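Local coordinates for protein Non-canonical purine NTP pyrophosphatase (Coxiella burnetii, PDB 3TQU) that probably uses magnesium to hydrolyse non-canonical purine nucleoside triphosphates such as XTP, dITP and ITP to monophosphates and diphosphate, clearing them from the nucleotide pool, at residues Ala96-Ala108 against Ala148-Ile162. Sequence-based numbering, arbitrary orientation.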
# COMPACT_ATOMS: atom_id res chain seq x y z
N ALA A 96 9.75 -27.56 4.80
CA ALA A 96 10.98 -27.51 4.01
C ALA A 96 11.98 -26.55 4.65
O ALA A 96 11.61 -25.70 5.46
CB ALA A 96 10.69 -27.09 2.58
N THR A 97 13.25 -26.69 4.27
CA THR A 97 14.32 -25.85 4.81
C THR A 97 14.66 -24.71 3.85
O THR A 97 14.17 -24.67 2.72
CB THR A 97 15.59 -26.66 5.02
OG1 THR A 97 16.02 -27.21 3.77
CG2 THR A 97 15.34 -27.80 6.01
N ASP A 98 15.50 -23.78 4.30
CA ASP A 98 15.98 -22.71 3.44
C ASP A 98 16.76 -23.29 2.27
O ASP A 98 16.63 -22.84 1.14
CB ASP A 98 16.86 -21.74 4.22
CG ASP A 98 16.08 -20.88 5.20
OD1 ASP A 98 14.83 -20.87 5.13
OD2 ASP A 98 16.73 -20.19 6.02
N ALA A 99 17.58 -24.29 2.57
CA ALA A 99 18.38 -24.96 1.55
C ALA A 99 17.51 -25.57 0.46
O ALA A 99 17.83 -25.48 -0.73
CB ALA A 99 19.25 -26.03 2.18
N GLU A 100 16.41 -26.20 0.86
CA GLU A 100 15.48 -26.81 -0.08
C GLU A 100 14.85 -25.76 -0.99
O GLU A 100 14.76 -25.95 -2.20
CB GLU A 100 14.38 -27.57 0.66
CG GLU A 100 14.84 -28.84 1.34
CD GLU A 100 13.69 -29.57 2.00
OE1 GLU A 100 12.96 -30.29 1.29
OE2 GLU A 100 13.52 -29.43 3.23
N ARG A 101 14.40 -24.66 -0.39
CA ARG A 101 13.79 -23.57 -1.14
C ARG A 101 14.76 -22.98 -2.16
O ARG A 101 14.37 -22.66 -3.29
CB ARG A 101 13.26 -22.49 -0.20
CG ARG A 101 11.97 -22.86 0.52
CD ARG A 101 11.51 -21.77 1.47
NE ARG A 101 12.23 -21.80 2.73
CZ ARG A 101 11.90 -22.58 3.76
NH1 ARG A 101 10.85 -23.40 3.66
NH2 ARG A 101 12.61 -22.56 4.87
N ILE A 102 16.01 -22.82 -1.75
CA ILE A 102 17.05 -22.32 -2.64
C ILE A 102 17.19 -23.22 -3.86
O ILE A 102 17.31 -22.74 -4.99
CB ILE A 102 18.41 -22.22 -1.92
CG1 ILE A 102 18.40 -21.06 -0.93
CG2 ILE A 102 19.54 -22.05 -2.92
CD1 ILE A 102 19.55 -21.08 0.05
N GLN A 103 17.15 -24.53 -3.63
CA GLN A 103 17.29 -25.49 -4.72
C GLN A 103 16.09 -25.46 -5.67
O GLN A 103 16.26 -25.61 -6.88
CB GLN A 103 17.51 -26.90 -4.17
CG GLN A 103 18.92 -27.13 -3.66
CD GLN A 103 19.96 -26.87 -4.73
OE1 GLN A 103 19.82 -27.31 -5.87
NE2 GLN A 103 21.02 -26.14 -4.37
N LYS A 104 14.90 -25.27 -5.12
CA LYS A 104 13.70 -25.21 -5.96
C LYS A 104 13.72 -23.98 -6.85
O LYS A 104 13.34 -24.04 -8.02
CB LYS A 104 12.43 -25.25 -5.11
CG LYS A 104 11.16 -25.35 -5.93
CD LYS A 104 10.09 -26.18 -5.22
CE LYS A 104 8.86 -26.36 -6.09
NZ LYS A 104 8.19 -25.06 -6.41
N VAL A 105 14.18 -22.85 -6.31
CA VAL A 105 14.32 -21.64 -7.10
C VAL A 105 15.34 -21.84 -8.22
O VAL A 105 15.10 -21.44 -9.37
CB VAL A 105 14.74 -20.44 -6.23
CG1 VAL A 105 15.33 -19.33 -7.09
CG2 VAL A 105 13.54 -19.93 -5.45
N LEU A 106 16.47 -22.45 -7.89
CA LEU A 106 17.51 -22.71 -8.88
C LEU A 106 17.01 -23.64 -9.98
O LEU A 106 17.30 -23.42 -11.16
CB LEU A 106 18.77 -23.28 -8.22
CG LEU A 106 19.55 -22.33 -7.31
CD1 LEU A 106 20.68 -23.05 -6.59
CD2 LEU A 106 20.09 -21.14 -8.10
N GLU A 107 16.27 -24.67 -9.60
CA GLU A 107 15.69 -25.60 -10.57
C GLU A 107 14.66 -24.91 -11.46
O GLU A 107 14.63 -25.13 -12.67
CB GLU A 107 15.04 -26.79 -9.86
CG GLU A 107 16.01 -27.72 -9.16
CD GLU A 107 15.31 -28.87 -8.45
OE1 GLU A 107 14.06 -28.91 -8.47
OE2 GLU A 107 16.01 -29.73 -7.88
N ALA A 108 13.83 -24.08 -10.85
CA ALA A 108 12.79 -23.35 -11.57
C ALA A 108 13.37 -22.45 -12.64
O ALA A 108 12.88 -22.41 -13.77
CB ALA A 108 11.93 -22.54 -10.59
N ALA A 148 21.84 -15.92 -8.25
CA ALA A 148 23.10 -16.56 -8.58
C ALA A 148 22.88 -17.99 -9.08
O ALA A 148 21.79 -18.54 -8.94
CB ALA A 148 24.03 -16.55 -7.38
N ARG A 149 23.92 -18.57 -9.65
CA ARG A 149 23.86 -19.93 -10.19
C ARG A 149 23.98 -20.95 -9.06
O ARG A 149 23.45 -22.06 -9.16
CB ARG A 149 24.97 -20.15 -11.22
CG ARG A 149 24.97 -19.14 -12.36
CD ARG A 149 23.96 -19.51 -13.44
NE ARG A 149 23.94 -18.53 -14.52
CZ ARG A 149 23.23 -18.66 -15.64
NH1 ARG A 149 22.49 -19.74 -15.83
NH2 ARG A 149 23.27 -17.71 -16.56
N GLU A 150 24.69 -20.58 -8.01
CA GLU A 150 24.86 -21.45 -6.85
C GLU A 150 24.96 -20.62 -5.57
O GLU A 150 25.36 -19.46 -5.61
CB GLU A 150 26.10 -22.34 -7.01
CG GLU A 150 27.41 -21.58 -7.13
CD GLU A 150 28.61 -22.50 -7.24
OE1 GLU A 150 28.77 -23.15 -8.30
OE2 GLU A 150 29.40 -22.57 -6.27
N PRO A 151 24.58 -21.21 -4.43
CA PRO A 151 24.59 -20.50 -3.15
C PRO A 151 25.99 -20.08 -2.72
O PRO A 151 26.93 -20.87 -2.85
CB PRO A 151 24.03 -21.53 -2.16
CG PRO A 151 23.30 -22.52 -3.01
CD PRO A 151 24.07 -22.58 -4.29
N ARG A 152 26.13 -18.85 -2.22
CA ARG A 152 27.40 -18.35 -1.70
C ARG A 152 27.15 -17.45 -0.49
O ARG A 152 26.22 -16.66 -0.48
CB ARG A 152 28.14 -17.55 -2.78
CG ARG A 152 29.00 -18.38 -3.70
CD ARG A 152 29.86 -17.50 -4.61
NE ARG A 152 29.08 -16.86 -5.67
CZ ARG A 152 28.76 -15.57 -5.69
NH1 ARG A 152 29.15 -14.76 -4.70
NH2 ARG A 152 28.05 -15.08 -6.69
N GLY A 153 28.00 -17.57 0.53
CA GLY A 153 27.89 -16.70 1.69
C GLY A 153 27.47 -17.40 2.96
O GLY A 153 26.68 -18.34 2.92
N LYS A 154 27.99 -16.93 4.09
CA LYS A 154 27.80 -17.59 5.38
C LYS A 154 26.76 -16.89 6.25
O LYS A 154 26.31 -17.44 7.25
CB LYS A 154 29.13 -17.65 6.13
CG LYS A 154 29.63 -16.29 6.57
CD LYS A 154 31.08 -16.34 7.04
CE LYS A 154 31.55 -14.96 7.48
NZ LYS A 154 33.02 -14.90 7.71
N ASN A 155 26.37 -15.67 5.87
CA ASN A 155 25.46 -14.88 6.69
C ASN A 155 24.00 -14.92 6.24
O ASN A 155 23.66 -15.50 5.21
CB ASN A 155 25.94 -13.43 6.78
CG ASN A 155 27.32 -13.31 7.39
OD1 ASN A 155 27.65 -14.03 8.34
ND2 ASN A 155 28.13 -12.41 6.86
N GLY A 156 23.13 -14.29 7.03
CA GLY A 156 21.74 -14.14 6.66
C GLY A 156 20.94 -15.42 6.77
O GLY A 156 21.28 -16.32 7.55
N PHE A 157 19.87 -15.51 5.99
CA PHE A 157 18.95 -16.64 6.04
C PHE A 157 18.17 -16.71 4.74
O PHE A 157 18.28 -15.83 3.88
CB PHE A 157 17.98 -16.50 7.21
CG PHE A 157 17.07 -15.30 7.09
CD1 PHE A 157 15.84 -15.40 6.47
CD2 PHE A 157 17.46 -14.07 7.59
CE1 PHE A 157 15.01 -14.30 6.35
CE2 PHE A 157 16.64 -12.96 7.48
CZ PHE A 157 15.41 -13.08 6.86
N GLY A 158 17.36 -17.76 4.59
CA GLY A 158 16.49 -17.88 3.43
C GLY A 158 17.25 -17.84 2.12
O GLY A 158 18.25 -18.55 1.95
N TYR A 159 16.77 -17.01 1.20
CA TYR A 159 17.32 -16.96 -0.15
C TYR A 159 18.58 -16.10 -0.26
O TYR A 159 19.12 -15.93 -1.35
CB TYR A 159 16.27 -16.44 -1.13
CG TYR A 159 15.04 -17.31 -1.25
CD1 TYR A 159 15.09 -18.53 -1.92
CD2 TYR A 159 13.82 -16.92 -0.71
CE1 TYR A 159 13.97 -19.34 -2.03
CE2 TYR A 159 12.69 -17.72 -0.82
CZ TYR A 159 12.77 -18.92 -1.48
OH TYR A 159 11.65 -19.72 -1.59
N ASP A 160 19.05 -15.58 0.87
CA ASP A 160 20.23 -14.72 0.87
C ASP A 160 21.43 -15.25 0.08
O ASP A 160 22.08 -14.49 -0.64
CB ASP A 160 20.65 -14.37 2.31
CG ASP A 160 19.75 -13.33 2.94
OD1 ASP A 160 18.94 -12.72 2.22
OD2 ASP A 160 19.87 -13.11 4.17
N PRO A 161 21.72 -16.56 0.19
CA PRO A 161 22.88 -17.13 -0.51
C PRO A 161 22.81 -17.05 -2.04
O PRO A 161 23.86 -17.11 -2.68
CB PRO A 161 22.89 -18.59 -0.05
CG PRO A 161 22.20 -18.57 1.27
CD PRO A 161 21.13 -17.54 1.13
N ILE A 162 21.62 -16.93 -2.62
CA ILE A 162 21.51 -16.84 -4.08
C ILE A 162 21.06 -15.46 -4.57
O ILE A 162 20.79 -15.29 -5.76
CB ILE A 162 20.58 -17.92 -4.68
CG1 ILE A 162 19.17 -17.83 -4.08
CG2 ILE A 162 21.18 -19.31 -4.50
CD1 ILE A 162 18.17 -18.77 -4.73
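Asp98, in the first turn of helix 98-112, takes hold of the loop leading into strand 163-165 by accepting a hydrogen bond from the backbone: Gly158 N lies 2.9 Å from Asp98 OD2, well above the carboxylate plane (75° out of it). The other oxygen turns to its own helix, where Arg101 NH2 reaches Asp98 OD1 at 2.8 Å in a nearly straight salt bridge (178°) within the guanidinium plane. Aspartate suits the place because its two oxygens can serve both partners, and the arginine probably steadies its negative charge. Gly158 is the second residue of a type II' turn from Phe157 to Asp160, where the required positive phi comes most readily to glycine.

One turn along the helix, Arg101 crosses the Tyr159 side chain at about a right angle, Arg101 CB 3.5 Å from Tyr159 OH; Arg101 O lies at the ring edge, in plane. Val105 CG2 comes obliquely to Tyr159 CE1 at 3.5 Å, while the tyrosine hydroxyl bonds to Ser88 O, so a ring that packs against aliphatic groups has its polar end satisfied too.

Ile102 divides its branches. With CG1 beside the backbone N (chi1 -73°), its side chain crosses Pro161 at about a right angle, CD1 ending 3.8 Å from Pro161 CG and against Gly158 O. The Ile102 and Ile162 side chains pass in opposite directions, Ile102 CG2 3.6 Å from Ile162 CG2 and also meeting Pro151. Ile162 sends CD1 to Val105 CG1 at 3.7 Å. Leu106 finishes the apolar strip, spreading CD1 toward Pro151 CD and CD2 against the carbonyl oxygens of Ala148 and Arg149.

Chemically, one hydrogen bond ties the turn to the helix start, bonds inside the loop hold its shape, and branched aliphatics, two prolines and the Tyr159 ring pack the rest. Since Phe157 to Asp160 are predicted to bind substrate, the helix probably helps hold that part of the pocket in shape.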